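Lmo2445 protein (Listeria monocytogenes EGD-e, PDB 5HZL) is a secreted internalin-like leucine-rich repeat protein of unknown function that binds calcium ions. Local coordinates at residues D52-G63 against F77-N88; T211-K219 against T264-P272. All coordinates share one frame; numbering follows the deposited sequence.

Overall arrangement
Both segments of contact 1 precede those of contact 2 in the chain. Their centres lie about 54 Å apart with the middle of the molecule between them, and their nearest atoms are about 36 Å apart. Contact 1 joins strands 56-58 and 82-84, the first two of the seven-strand parallel sheet of the leucine-rich repeats. Strand 56-58 is one of its two edge strands, and helix 27-36 packs against it. Contact 2 belongs to the C-terminal domain, where strand 203-212 edges a separate mixed sheet. The two share no strand, helix or sheet. One contact thus sits near the start of the repeat array and the other at the far end of the elongated protein.

Contact 1 (D52-G63 against F77-N88); sequences DTMTAIPLPSLG and FTNAIELAIWSN
In Ile-57, chi1 (-51°) puts CG1 anti to the carbonyl carbon, and chi2 (-62°) then swings CD1 over one face of the Phe-77 ring. The contact joins the first two parallel strands of the leucine-rich repeat sheet, 56-58 and 82-84. CD1 stands 4.0 Å from the centroid of the Phe-77 ring, a CH-pi contact offset toward the rim. Met-54 is selenomethionine, and its chain bends at chi3 (71°). Its SE lies in plane at the edge of the same ring, 3.8 Å from CE2 of Phe-77, a Met-aromatic contact. Ile-57 CB meets Leu-83 CD1 on the buried face of the sheet, and Met-54 and Phe-77 from the preceding loops extend that packing. Helix 27-36 covers Met-54 and Leu-59.

The strand ladder runs from Ile-57 N to Glu-82 O, Ala-84 N to Ile-57 O and Leu-59 N to Ala-84 O. In the turns before the strands, Thr-78 OG1 donates to Asp-52 OD1 from above the carboxylate plane (2.6 Å). Gln-48 also bonds that oxygen. Asn-79 ND2 reaches a lone pair of Asp-52 O in the carbonyl plane.

At the other end, Pro-60 CB sits centrally over one face of the Trp-86 six-membered ring, 3.6 Å from its centroid. Asn-88 probably fills the asparagine-ladder position of leucine-rich repeats, its amide tying neighbouring turns together. ND2 donates to Leu-59 O at 2.7 Å and also to Ile-85 O. Leu-62 N approaches Asn-88 OD1 from above the amide plane (2.9 Å), and Leu-64 N gives that oxygen a second bond.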
ATOM      1  N   ASP A  52      10.609   8.203  28.223  1.00 52.57           N
ATOM      2  CA  ASP A  52      11.651   7.198  27.960  1.00 54.42           C
ATOM      3  C   ASP A  52      11.296   5.756  28.402  1.00 53.09           C
ATOM      4  O   ASP A  52      11.943   4.800  27.956  1.00 53.11           O
ATOM      5  CB  ASP A  52      13.010   7.670  28.503  1.00 57.40           C
ATOM      6  CG  ASP A  52      13.585   8.862  27.703  1.00 59.10           C
ATOM      7  OD1 ASP A  52      13.005   9.229  26.643  1.00 58.37           O
ATOM      8  OD2 ASP A  52      14.631   9.421  28.112  1.00 59.89           O
ATOM      9  N   THR A  53      10.263   5.608  29.240  1.00 51.29           N
ATOM     10  CA  THR A  53       9.809   4.290  29.707  1.00 50.40           C
ATOM     11  C   THR A  53       8.861   3.624  28.703  1.00 48.53           C
ATOM     12  O   THR A  53       8.527   2.454  28.848  1.00 47.33           O
ATOM     13  CB  THR A  53       9.109   4.352  31.093  1.00 50.64           C
ATOM     14  OG1 THR A  53       7.862   5.070  31.014  1.00 48.00           O
ATOM     15  CG2 THR A  53      10.025   4.992  32.131  1.00 51.86           C
HETATM   16  N   MSE A  54       8.431   4.363  27.686  1.00 48.89           N
HETATM   17  CA  MSE A  54       7.532   3.814  26.674  1.00 48.67           C
HETATM   18  C   MSE A  54       8.299   3.117  25.580  1.00 47.59           C
HETATM   19  O   MSE A  54       9.073   3.736  24.840  1.00 48.35           O
HETATM   20  CB  MSE A  54       6.666   4.924  26.106  1.00 50.46           C
HETATM   21  CG  MSE A  54       5.692   5.402  27.186  1.00 52.88           C
HETATM   22 SE   MSE A  54       4.645   6.932  26.524  1.00 58.11          SE
HETATM   23  CE  MSE A  54       3.478   6.037  25.203  1.00 56.79           C
ATOM     24  N   THR A  55       8.101   1.805  25.510  1.00 46.95           N
ATOM     25  CA  THR A  55       8.708   0.936  24.497  1.00 46.99           C
ATOM     26  C   THR A  55       7.787   0.764  23.290  1.00 44.79           C
ATOM     27  O   THR A  55       8.200   0.233  22.269  1.00 44.41           O
ATOM     28  CB  THR A  55       8.970  -0.486  25.045  1.00 47.70           C
ATOM     29  OG1 THR A  55       7.746  -1.054  25.522  1.00 46.39           O
ATOM     30  CG2 THR A  55       9.972  -0.463  26.179  1.00 50.37           C
ATOM     31  N   ALA A  56       6.542   1.206  23.431  1.00 44.36           N
ATOM     32  CA  ALA A  56       5.538   1.099  22.385  1.00 44.49           C
ATOM     33  C   ALA A  56       4.542   2.258  22.456  1.00 43.83           C
ATOM     34  O   ALA A  56       4.347   2.861  23.519  1.00 44.21           O
ATOM     35  CB  ALA A  56       4.806  -0.230  22.518  1.00 43.80           C
ATOM     36  N   ILE A  57       3.935   2.567  21.312  1.00 43.82           N
ATOM     37  CA  ILE A  57       2.931   3.632  21.209  1.00 44.49           C
ATOM     38  C   ILE A  57       1.609   2.949  20.837  1.00 43.17           C
ATOM     39  O   ILE A  57       1.352   2.703  19.667  1.00 42.80           O
ATOM     40  CB  ILE A  57       3.290   4.707  20.155  1.00 44.81           C
ATOM     41  CG1 ILE A  57       4.718   5.250  20.350  1.00 45.53           C
ATOM     42  CG2 ILE A  57       2.262   5.831  20.189  1.00 44.81           C
ATOM     43  CD1 ILE A  57       4.961   5.955  21.657  1.00 46.51           C
ATOM     44  N   PRO A  58       0.775   2.620  21.838  1.00 43.27           N
ATOM     45  CA  PRO A  58      -0.491   1.958  21.562  1.00 42.10           C
ATOM     46  C   PRO A  58      -1.628   2.923  21.284  1.00 39.65           C
ATOM     47  O   PRO A  58      -2.276   3.402  22.207  1.00 38.93           O
ATOM     48  CB  PRO A  58      -0.748   1.168  22.846  1.00 43.26           C
ATOM     49  CG  PRO A  58      -0.151   2.011  23.908  1.00 43.76           C
ATOM     50  CD  PRO A  58       1.010   2.744  23.290  1.00 44.01           C
ATOM     51  N   LEU A  59      -1.871   3.165  19.999  1.00 38.36           N
ATOM     52  CA  LEU A  59      -2.935   4.042  19.536  1.00 36.22           C
ATOM     53  C   LEU A  59      -3.901   3.363  18.564  1.00 36.25           C
ATOM     54  O   LEU A  59      -4.387   4.019  17.641  1.00 36.48           O
ATOM     55  CB  LEU A  59      -2.311   5.245  18.851  1.00 35.88           C
ATOM     56  CG  LEU A  59      -1.438   6.137  19.714  1.00 35.67           C
ATOM     57  CD1 LEU A  59      -0.868   7.244  18.853  1.00 35.97           C
ATOM     58  CD2 LEU A  59      -2.244   6.722  20.855  1.00 36.12           C
ATOM     59  N   PRO A  60      -4.197   2.053  18.752  1.00 36.07           N
ATOM     60  CA  PRO A  60      -5.120   1.486  17.775  1.00 36.39           C
ATOM     61  C   PRO A  60      -6.567   1.811  18.034  1.00 37.13           C
ATOM     62  O   PRO A  60      -6.956   2.039  19.161  1.00 36.39           O
ATOM     63  CB  PRO A  60      -4.936  -0.020  17.956  1.00 36.38           C
ATOM     64  CG  PRO A  60      -4.595  -0.151  19.380  1.00 36.45           C
ATOM     65  CD  PRO A  60      -3.706   1.018  19.679  1.00 34.95           C
ATOM     66  N   SER A  61      -7.332   1.821  16.952  1.00 39.82           N
ATOM     67  CA  SER A  61      -8.772   2.013  16.955  1.00 40.95           C
ATOM     68  C   SER A  61      -9.258   3.162  17.801  1.00 39.38           C
ATOM     69  O   SER A  61     -10.037   2.955  18.714  1.00 40.33           O
ATOM     70  CB  SER A  61      -9.429   0.681  17.383  1.00 43.17           C
ATOM     71  OG  SER A  61     -10.834   0.681  17.202  1.00 46.50           O
ATOM     72  N   LEU A  62      -8.795   4.370  17.476  1.00 39.19           N
ATOM     73  CA  LEU A  62      -9.187   5.618  18.195  1.00 38.61           C
ATOM     74  C   LEU A  62      -9.706   6.726  17.262  1.00 38.36           C
ATOM     75  O   LEU A  62      -9.792   7.883  17.656  1.00 38.48           O
ATOM     76  CB  LEU A  62      -8.008   6.168  19.019  1.00 36.93           C
ATOM     77  CG  LEU A  62      -7.428   5.281  20.121  1.00 35.59           C
ATOM     78  CD1 LEU A  62      -6.126   5.862  20.653  1.00 34.88           C
ATOM     79  CD2 LEU A  62      -8.435   5.057  21.232  1.00 34.76           C
ATOM     80  N   GLY A  63     -10.047   6.381  16.029  1.00 38.05           N
ATOM     81  CA  GLY A  63     -10.556   7.383  15.104  1.00 39.64           C
ATOM     82  C   GLY A  63      -9.597   8.495  14.716  1.00 39.87           C
ATOM     83  O   GLY A  63     -10.033   9.524  14.197  1.00 40.89           O
ATOM     84  N   PHE A  77      10.090  10.115  21.879  1.00 44.81           N
ATOM     85  CA  PHE A  77       9.932   8.890  22.656  1.00 44.21           C
ATOM     86  C   PHE A  77      11.196   8.122  22.305  1.00 46.49           C
ATOM     87  O   PHE A  77      11.165   7.224  21.482  1.00 46.92           O
ATOM     88  CB  PHE A  77       8.686   8.138  22.215  1.00 42.43           C
ATOM     89  CG  PHE A  77       7.407   8.907  22.385  1.00 41.84           C
ATOM     90  CD1 PHE A  77       7.001   9.832  21.424  1.00 42.12           C
ATOM     91  CD2 PHE A  77       6.574   8.675  23.487  1.00 42.04           C
ATOM     92  CE1 PHE A  77       5.804  10.532  21.575  1.00 41.90           C
ATOM     93  CE2 PHE A  77       5.379   9.370  23.642  1.00 41.13           C
ATOM     94  CZ  PHE A  77       4.993  10.300  22.686  1.00 41.15           C
ATOM     95  N   THR A  78      12.313   8.495  22.932  1.00 49.76           N
ATOM     96  CA  THR A  78      13.639   7.903  22.639  1.00 51.64           C
ATOM     97  C   THR A  78      13.733   6.382  22.556  1.00 50.01           C
ATOM     98  O   THR A  78      14.585   5.897  21.843  1.00 51.80           O
ATOM     99  CB  THR A  78      14.736   8.318  23.659  1.00 54.99           C
ATOM    100  OG1 THR A  78      14.403   7.780  24.932  1.00 57.85           O
ATOM    101  CG2 THR A  78      14.912   9.845  23.790  1.00 56.59           C
ATOM    102  N   ASN A  79      12.875   5.642  23.260  1.00 48.99           N
ATOM    103  CA  ASN A  79      12.930   4.152  23.265  1.00 48.53           C
ATOM    104  C   ASN A  79      11.736   3.385  22.709  1.00 46.54           C
ATOM    105  O   ASN A  79      11.671   2.164  22.840  1.00 46.30           O
ATOM    106  CB  ASN A  79      13.119   3.687  24.700  1.00 49.02           C
ATOM    107  CG  ASN A  79      14.347   4.253  25.319  1.00 50.00           C
ATOM    108  OD1 ASN A  79      15.398   4.329  24.696  1.00 50.18           O
ATOM    109  ND2 ASN A  79      14.226   4.645  26.561  1.00 51.28           N
ATOM    110  N   ALA A  80      10.793   4.089  22.105  1.00 45.73           N
ATOM    111  CA  ALA A  80       9.633   3.439  21.558  1.00 45.39           C
ATOM    112  C   ALA A  80      10.065   2.703  20.291  1.00 46.26           C
ATOM    113  O   ALA A  80      10.499   3.328  19.330  1.00 45.29           O
ATOM    114  CB  ALA A  80       8.553   4.465  21.252  1.00 44.66           C
ATOM    115  N   ILE A  81       9.979   1.375  20.315  1.00 47.33           N
ATOM    116  CA  ILE A  81      10.351   0.562  19.157  1.00 48.45           C
ATOM    117  C   ILE A  81       9.159   0.109  18.322  1.00 47.08           C
ATOM    118  O   ILE A  81       9.363  -0.435  17.250  1.00 47.72           O
ATOM    119  CB  ILE A  81      11.227  -0.671  19.524  1.00 50.03           C
ATOM    120  CG1 ILE A  81      10.474  -1.703  20.380  1.00 49.81           C
ATOM    121  CG2 ILE A  81      12.508  -0.218  20.211  1.00 51.06           C
ATOM    122  CD1 ILE A  81      11.257  -2.983  20.611  1.00 50.46           C
ATOM    123  N   GLU A  82       7.939   0.346  18.796  1.00 47.08           N
ATOM    124  CA  GLU A  82       6.739  -0.069  18.087  1.00 47.96           C
ATOM    125  C   GLU A  82       5.663   1.004  18.047  1.00 45.42           C
ATOM    126  O   GLU A  82       5.375   1.633  19.051  1.00 45.32           O
ATOM    127  CB  GLU A  82       6.164  -1.305  18.781  1.00 52.39           C
ATOM    128  CG  GLU A  82       4.818  -1.802  18.252  1.00 57.04           C
ATOM    129  CD  GLU A  82       4.277  -3.006  19.026  1.00 62.82           C
ATOM    130  OE1 GLU A  82       3.150  -2.889  19.572  1.00 66.43           O
ATOM    131  OE2 GLU A  82       4.979  -4.044  19.137  1.00 65.40           O
ATOM    132  N   LEU A  83       5.063   1.187  16.876  1.00 43.62           N
ATOM    133  CA  LEU A  83       3.965   2.123  16.669  1.00 41.41           C
ATOM    134  C   LEU A  83       2.733   1.293  16.268  1.00 41.51           C
ATOM    135  O   LEU A  83       2.743   0.656  15.212  1.00 44.03           O
ATOM    136  CB  LEU A  83       4.297   3.110  15.557  1.00 40.52           C
ATOM    137  CG  LEU A  83       3.177   4.091  15.208  1.00 39.37           C
ATOM    138  CD1 LEU A  83       2.732   4.883  16.432  1.00 38.44           C
ATOM    139  CD2 LEU A  83       3.629   5.011  14.089  1.00 39.95           C
ATOM    140  N   ALA A  84       1.698   1.301  17.102  1.00 39.76           N
ATOM    141  CA  ALA A  84       0.453   0.573  16.864  1.00 39.25           C
ATOM    142  C   ALA A  84      -0.666   1.571  16.518  1.00 39.18           C
ATOM    143  O   ALA A  84      -1.204   2.236  17.418  1.00 40.27           O
ATOM    144  CB  ALA A  84       0.086  -0.220  18.107  1.00 39.26           C
ATOM    145  N   ILE A  85      -1.008   1.679  15.232  1.00 37.42           N
ATOM    146  CA  ILE A  85      -2.042   2.613  14.770  1.00 36.42           C
ATOM    147  C   ILE A  85      -3.122   1.977  13.898  1.00 35.95           C
ATOM    148  O   ILE A  85      -3.786   2.666  13.128  1.00 37.53           O
ATOM    149  CB  ILE A  85      -1.416   3.821  14.020  1.00 37.27           C
ATOM    150  CG1 ILE A  85      -0.537   3.346  12.865  1.00 38.14           C
ATOM    151  CG2 ILE A  85      -0.598   4.684  14.969  1.00 37.36           C
ATOM    152  CD1 ILE A  85       0.074   4.460  12.052  1.00 38.86           C
ATOM    153  N   TRP A  86      -3.330   0.677  14.050  1.00 34.34           N
ATOM    154  CA  TRP A  86      -4.342  -0.030  13.261  1.00 33.79           C
ATOM    155  C   TRP A  86      -5.781   0.347  13.631  1.00 33.57           C
ATOM    156  O   TRP A  86      -6.043   0.712  14.757  1.00 33.21           O
ATOM    157  CB  TRP A  86      -4.122  -1.550  13.323  1.00 33.98           C
ATOM    158  CG  TRP A  86      -3.910  -2.163  14.690  1.00 33.21           C
ATOM    159  CD1 TRP A  86      -2.715  -2.354  15.318  1.00 32.40           C
ATOM    160  CD2 TRP A  86      -4.909  -2.694  15.564  1.00 33.32           C
ATOM    161  NE1 TRP A  86      -2.907  -2.950  16.538  1.00 32.71           N
ATOM    162  CE2 TRP A  86      -4.241  -3.180  16.716  1.00 33.29           C
ATOM    163  CE3 TRP A  86      -6.300  -2.800  15.495  1.00 34.22           C
ATOM    164  CZ2 TRP A  86      -4.917  -3.769  17.791  1.00 34.04           C
ATOM    165  CZ3 TRP A  86      -6.986  -3.391  16.574  1.00 34.94           C
ATOM    166  CH2 TRP A  86      -6.289  -3.866  17.705  1.00 34.48           C
ATOM    167  N   SER A  87      -6.685   0.246  12.654  1.00 34.54           N
ATOM    168  CA  SER A  87      -8.120   0.570  12.778  1.00 35.11           C
ATOM    169  C   SER A  87      -8.432   2.070  13.023  1.00 35.94           C
ATOM    170  O   SER A  87      -9.440   2.413  13.638  1.00 36.17           O
ATOM    171  CB  SER A  87      -8.831  -0.349  13.781  1.00 35.58           C
ATOM    172  OG  SER A  87      -8.838  -1.690  13.327  1.00 36.28           O
ATOM    173  N   ASN A  88      -7.544   2.953  12.554  1.00 36.11           N
ATOM    174  CA  ASN A  88      -7.717   4.410  12.649  1.00 34.74           C
ATOM    175  C   ASN A  88      -8.259   4.923  11.330  1.00 35.76           C
ATOM    176  O   ASN A  88      -8.629   4.124  10.493  1.00 39.36           O
ATOM    177  CB  ASN A  88      -6.418   5.091  13.096  1.00 33.83           C
ATOM    178  CG  ASN A  88      -6.226   5.037  14.604  1.00 32.84           C
ATOM    179  OD1 ASN A  88      -7.100   5.456  15.365  1.00 31.72           O
ATOM    180  ND2 ASN A  88      -5.066   4.575  15.039  1.00 32.73           N
TER
HETATM  181  O   HOH W   1     -11.184   4.391  14.082  1.00 33.08           O

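Contact 2 (T211-K219 against T264-P272)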
ATOM      1  N   THR A 211     -14.558   5.362 -25.292  1.00 62.38           N
ATOM      2  CA  THR A 211     -15.520   5.237 -26.393  1.00 65.27           C
ATOM      3  C   THR A 211     -14.817   4.854 -27.700  1.00 66.36           C
ATOM      4  O   THR A 211     -13.703   5.310 -27.958  1.00 67.72           O
ATOM      5  CB  THR A 211     -16.266   6.586 -26.603  1.00 67.31           C
ATOM      6  OG1 THR A 211     -16.968   6.941 -25.409  1.00 67.00           O
ATOM      7  CG2 THR A 211     -17.277   6.517 -27.746  1.00 69.48           C
ATOM      8  N   ILE A 212     -15.466   4.013 -28.505  1.00 66.50           N
ATOM      9  CA  ILE A 212     -14.943   3.586 -29.809  1.00 68.23           C
ATOM     10  C   ILE A 212     -16.112   3.481 -30.793  1.00 71.42           C
ATOM     11  O   ILE A 212     -17.264   3.406 -30.365  1.00 72.01           O
ATOM     12  CB  ILE A 212     -14.203   2.225 -29.746  1.00 66.79           C
ATOM     13  CG1 ILE A 212     -15.156   1.073 -29.370  1.00 66.75           C
ATOM     14  CG2 ILE A 212     -13.025   2.305 -28.783  1.00 64.76           C
ATOM     15  CD1 ILE A 212     -14.519  -0.299 -29.429  1.00 65.67           C
ATOM     16  N   LYS A 213     -15.832   3.471 -32.096  1.00 76.31           N
ATOM     17  CA  LYS A 213     -16.920   3.362 -33.077  1.00 80.65           C
ATOM     18  C   LYS A 213     -17.210   1.893 -33.419  1.00 79.27           C
ATOM     19  O   LYS A 213     -16.311   1.055 -33.370  1.00 76.82           O
ATOM     20  CB  LYS A 213     -16.652   4.206 -34.331  1.00 86.56           C
ATOM     21  CG  LYS A 213     -17.876   4.273 -35.245  1.00 92.27           C
ATOM     22  CD  LYS A 213     -17.798   5.303 -36.358  1.00 97.14           C
ATOM     23  CE  LYS A 213     -19.135   5.331 -37.083  1.00101.09           C
ATOM     24  NZ  LYS A 213     -19.167   6.336 -38.178  1.00106.88           N
ATOM     25  N   GLN A 214     -18.473   1.604 -33.750  1.00 80.67           N
ATOM     26  CA  GLN A 214     -18.945   0.250 -34.106  1.00 80.53           C
ATOM     27  C   GLN A 214     -18.132  -0.255 -35.299  1.00 81.79           C
ATOM     28  O   GLN A 214     -18.280   0.259 -36.401  1.00 86.09           O
ATOM     29  CB  GLN A 214     -20.473   0.296 -34.370  1.00 82.92           C
ATOM     30  CG  GLN A 214     -21.223  -1.036 -34.550  1.00 83.16           C
ATOM     31  CD  GLN A 214     -21.261  -1.615 -35.955  1.00 85.27           C
ATOM     32  OE1 GLN A 214     -21.507  -0.909 -36.935  1.00 87.71           O
ATOM     33  NE2 GLN A 214     -21.097  -2.928 -36.047  1.00 84.23           N
ATOM     34  N   GLY A 215     -17.250  -1.229 -35.055  1.00 78.69           N
ATOM     35  CA  GLY A 215     -16.380  -1.792 -36.091  1.00 80.96           C
ATOM     36  C   GLY A 215     -14.905  -1.818 -35.704  1.00 80.41           C
ATOM     37  O   GLY A 215     -14.179  -2.732 -36.090  1.00 79.70           O
ATOM     38  N   GLU A 216     -14.453  -0.811 -34.953  1.00 80.85           N
ATOM     39  CA  GLU A 216     -13.056  -0.739 -34.491  1.00 80.02           C
ATOM     40  C   GLU A 216     -12.824  -1.766 -33.388  1.00 74.77           C
ATOM     41  O   GLU A 216     -13.781  -2.271 -32.795  1.00 71.92           O
ATOM     42  CB  GLU A 216     -12.740   0.637 -33.858  1.00 81.72           C
ATOM     43  CG  GLU A 216     -12.900   1.890 -34.722  1.00 86.59           C
ATOM     44  CD  GLU A 216     -12.643   3.193 -33.941  1.00 87.24           C
ATOM     45  OE1 GLU A 216     -12.313   3.144 -32.733  1.00 82.26           O
ATOM     46  OE2 GLU A 216     -12.775   4.289 -34.537  1.00 92.40           O
ATOM     47  N   ASN A 217     -11.565  -2.090 -33.111  1.00 73.14           N
ATOM     48  CA  ASN A 217     -11.293  -2.991 -31.997  1.00 71.68           C
ATOM     49  C   ASN A 217     -10.213  -2.448 -31.032  1.00 69.43           C
ATOM     50  O   ASN A 217      -9.108  -2.088 -31.405  1.00 71.26           O
ATOM     51  CB  ASN A 217     -11.260  -4.500 -32.350  1.00 72.46           C
ATOM     52  CG  ASN A 217     -10.249  -4.869 -33.382  1.00 74.17           C
ATOM     53  OD1 ASN A 217      -9.300  -4.144 -33.623  1.00 79.18           O
ATOM     54  ND2 ASN A 217     -10.428  -6.040 -33.979  1.00 74.27           N
ATOM     55  N   LEU A 218     -10.633  -2.398 -29.774  1.00 66.71           N
ATOM     56  CA  LEU A 218      -9.912  -1.850 -28.627  1.00 63.89           C
ATOM     57  C   LEU A 218      -8.509  -2.358 -28.268  1.00 62.14           C
ATOM     58  O   LEU A 218      -8.299  -3.563 -28.118  1.00 61.48           O
ATOM     59  CB  LEU A 218     -10.803  -2.099 -27.406  1.00 62.28           C
ATOM     60  CG  LEU A 218     -10.481  -1.407 -26.097  1.00 61.31           C
ATOM     61  CD1 LEU A 218     -10.760   0.080 -26.239  1.00 63.14           C
ATOM     62  CD2 LEU A 218     -11.331  -2.020 -24.998  1.00 60.53           C
ATOM     63  N   LYS A 219      -7.580  -1.412 -28.076  1.00 61.40           N
ATOM     64  CA  LYS A 219      -6.193  -1.698 -27.700  1.00 59.91           C
ATOM     65  C   LYS A 219      -5.944  -1.154 -26.304  1.00 57.89           C
ATOM     66  O   LYS A 219      -5.920   0.057 -26.104  1.00 58.81           O
ATOM     67  CB  LYS A 219      -5.223  -1.085 -28.703  1.00 62.36           C
ATOM     68  CG  LYS A 219      -5.469  -1.644 -30.085  1.00 66.77           C
ATOM     69  CD  LYS A 219      -4.446  -1.284 -31.145  1.00 70.60           C
ATOM     70  CE  LYS A 219      -4.857  -2.007 -32.429  1.00 74.16           C
ATOM     71  NZ  LYS A 219      -3.927  -1.879 -33.578  1.00 78.25           N
ATOM     72  N   THR A 264      -4.595  -6.132 -27.954  1.00 56.41           N
ATOM     73  CA  THR A 264      -5.775  -5.844 -28.758  1.00 57.72           C
ATOM     74  C   THR A 264      -6.856  -6.860 -28.453  1.00 58.19           C
ATOM     75  O   THR A 264      -6.563  -8.053 -28.394  1.00 58.24           O
ATOM     76  CB  THR A 264      -5.427  -5.922 -30.257  1.00 59.66           C
ATOM     77  OG1 THR A 264      -4.404  -4.973 -30.545  1.00 60.13           O
ATOM     78  CG2 THR A 264      -6.636  -5.614 -31.141  1.00 61.33           C
ATOM     79  N   ILE A 265      -8.088  -6.394 -28.248  1.00 60.25           N
ATOM     80  CA  ILE A 265      -9.208  -7.300 -27.987  1.00 64.85           C
ATOM     81  C   ILE A 265     -10.254  -7.106 -29.086  1.00 67.40           C
ATOM     82  O   ILE A 265     -10.669  -5.980 -29.389  1.00 65.28           O
ATOM     83  CB  ILE A 265      -9.753  -7.215 -26.536  1.00 66.37           C
ATOM     84  CG1 ILE A 265     -10.466  -5.910 -26.223  1.00 69.72           C
ATOM     85  CG2 ILE A 265      -8.608  -7.406 -25.551  1.00 65.19           C
ATOM     86  CD1 ILE A 265     -10.887  -5.825 -24.758  1.00 70.84           C
ATOM     87  N   GLU A 266     -10.653  -8.241 -29.666  1.00 71.21           N
ATOM     88  CA  GLU A 266     -11.590  -8.326 -30.791  1.00 74.10           C
ATOM     89  C   GLU A 266     -13.004  -7.802 -30.528  1.00 72.45           C
ATOM     90  O   GLU A 266     -13.935  -8.586 -30.360  1.00 73.56           O
ATOM     91  CB  GLU A 266     -11.692  -9.798 -31.250  1.00 78.04           C
ATOM     92  CG  GLU A 266     -10.403 -10.532 -31.629  1.00 81.23           C
ATOM     93  CD  GLU A 266      -9.769 -10.051 -32.923  1.00 87.17           C
ATOM     94  OE1 GLU A 266      -9.627  -8.825 -33.124  1.00 90.54           O
ATOM     95  OE2 GLU A 266      -9.382 -10.918 -33.741  1.00 91.16           O
ATOM     96  N   THR A 267     -13.169  -6.483 -30.513  1.00 70.44           N
ATOM     97  CA  THR A 267     -14.490  -5.873 -30.295  1.00 70.41           C
ATOM     98  C   THR A 267     -15.153  -5.391 -31.599  1.00 72.63           C
ATOM     99  O   THR A 267     -16.179  -4.712 -31.564  1.00 72.35           O
ATOM    100  CB  THR A 267     -14.393  -4.680 -29.329  1.00 68.59           C
ATOM    101  OG1 THR A 267     -13.497  -3.705 -29.867  1.00 67.76           O
ATOM    102  CG2 THR A 267     -13.895  -5.124 -27.971  1.00 66.20           C
ATOM    103  N   ALA A 268     -14.577  -5.758 -32.743  1.00 74.31           N
ATOM    104  CA  ALA A 268     -15.107  -5.333 -34.042  1.00 77.49           C
ATOM    105  C   ALA A 268     -16.498  -5.898 -34.336  1.00 79.11           C
ATOM    106  O   ALA A 268     -17.309  -5.232 -34.977  1.00 81.61           O
ATOM    107  CB  ALA A 268     -14.137  -5.712 -35.157  1.00 79.24           C
ATOM    108  N   GLY A 269     -16.763  -7.115 -33.866  1.00 77.68           N
ATOM    109  CA  GLY A 269     -18.049  -7.768 -34.081  1.00 78.65           C
ATOM    110  C   GLY A 269     -19.151  -7.371 -33.116  1.00 78.02           C
ATOM    111  O   GLY A 269     -20.302  -7.757 -33.312  1.00 82.31           O
ATOM    112  N   LEU A 270     -18.821  -6.606 -32.081  1.00 74.85           N
ATOM    113  CA  LEU A 270     -19.808  -6.191 -31.091  1.00 74.32           C
ATOM    114  C   LEU A 270     -20.692  -5.062 -31.595  1.00 76.91           C
ATOM    115  O   LEU A 270     -20.235  -4.187 -32.324  1.00 78.05           O
ATOM    116  CB  LEU A 270     -19.103  -5.764 -29.807  1.00 71.42           C
ATOM    117  CG  LEU A 270     -18.244  -6.853 -29.162  1.00 69.10           C
ATOM    118  CD1 LEU A 270     -17.482  -6.285 -27.974  1.00 66.25           C
ATOM    119  CD2 LEU A 270     -19.099  -8.047 -28.754  1.00 69.22           C
ATOM    120  N   GLN A 271     -21.958  -5.093 -31.182  1.00 78.76           N
ATOM    121  CA  GLN A 271     -22.955  -4.095 -31.577  1.00 81.39           C
ATOM    122  C   GLN A 271     -22.861  -2.839 -30.721  1.00 80.33           C
ATOM    123  O   GLN A 271     -22.171  -2.844 -29.700  1.00 79.04           O
ATOM    124  CB  GLN A 271     -24.360  -4.698 -31.435  1.00 84.14           C
ATOM    125  CG  GLN A 271     -24.605  -5.928 -32.300  1.00 87.13           C
ATOM    126  CD  GLN A 271     -24.487  -5.655 -33.799  1.00 90.57           C
ATOM    127  OE1 GLN A 271     -24.610  -4.513 -34.260  1.00 91.63           O
ATOM    128  NE2 GLN A 271     -24.264  -6.714 -34.568  1.00 92.22           N
ATOM    129  N   PRO A 272     -23.553  -1.750 -31.124  1.00 82.65           N
ATOM    130  CA  PRO A 272     -23.503  -0.531 -30.304  1.00 81.42           C
ATOM    131  C   PRO A 272     -24.122  -0.696 -28.917  1.00 79.44           C
ATOM    132  O   PRO A 272     -24.868  -1.640 -28.671  1.00 78.50           O
ATOM    133  CB  PRO A 272     -24.316   0.484 -31.119  1.00 84.80           C
ATOM    134  CG  PRO A 272     -24.314  -0.031 -32.507  1.00 87.11           C
ATOM    135  CD  PRO A 272     -24.298  -1.523 -32.377  1.00 86.34           C
TER
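Thr-267 and Leu-218 join two loops in the C-terminal domain, probably an immunoglobulin-like beta sandwich of the E-set kind, beside the antiparallel, non-hydrogen-bonded pair Lys-219 and Thr-264. Thr-267 holds OG1 between its backbone N and carbonyl carbon (chi1 59°), where it meets the opposite backbone. Leu-218 N donates to Thr-267 OG1 over 3.1 Å, and the hydroxyl makes a weak bond to Glu-216 O. Thr-267 opens a type I turn that ends at Leu-270.

Leu-218 sets CG anti to its backbone N (chi1 -168°) and lies alongside Ile-265, both chains pointing the same way. Leu-218 CD2 meets Ile-265 CD1 at 3.8 Å. Both side chains also touch Leu-277 of strand 273-281, so the loops pack onto the mixed sheet. Ile-265 N donates to Leu-218 O over 2.8 Å.

On the outer side, the extended Lys-219 chain runs beside Thr-264, with CG 3.5 Å from Thr-264 OG1. Asn-217 and Glu-266 also lie side by side, their amide and carboxylate planes 36° apart. Asn-217 ND2 is 3.0 Å from Glu-266 OE1, too poorly angled for a hydrogen bond. Gln-214 CG rests 3.8 Å from Pro-272 CD.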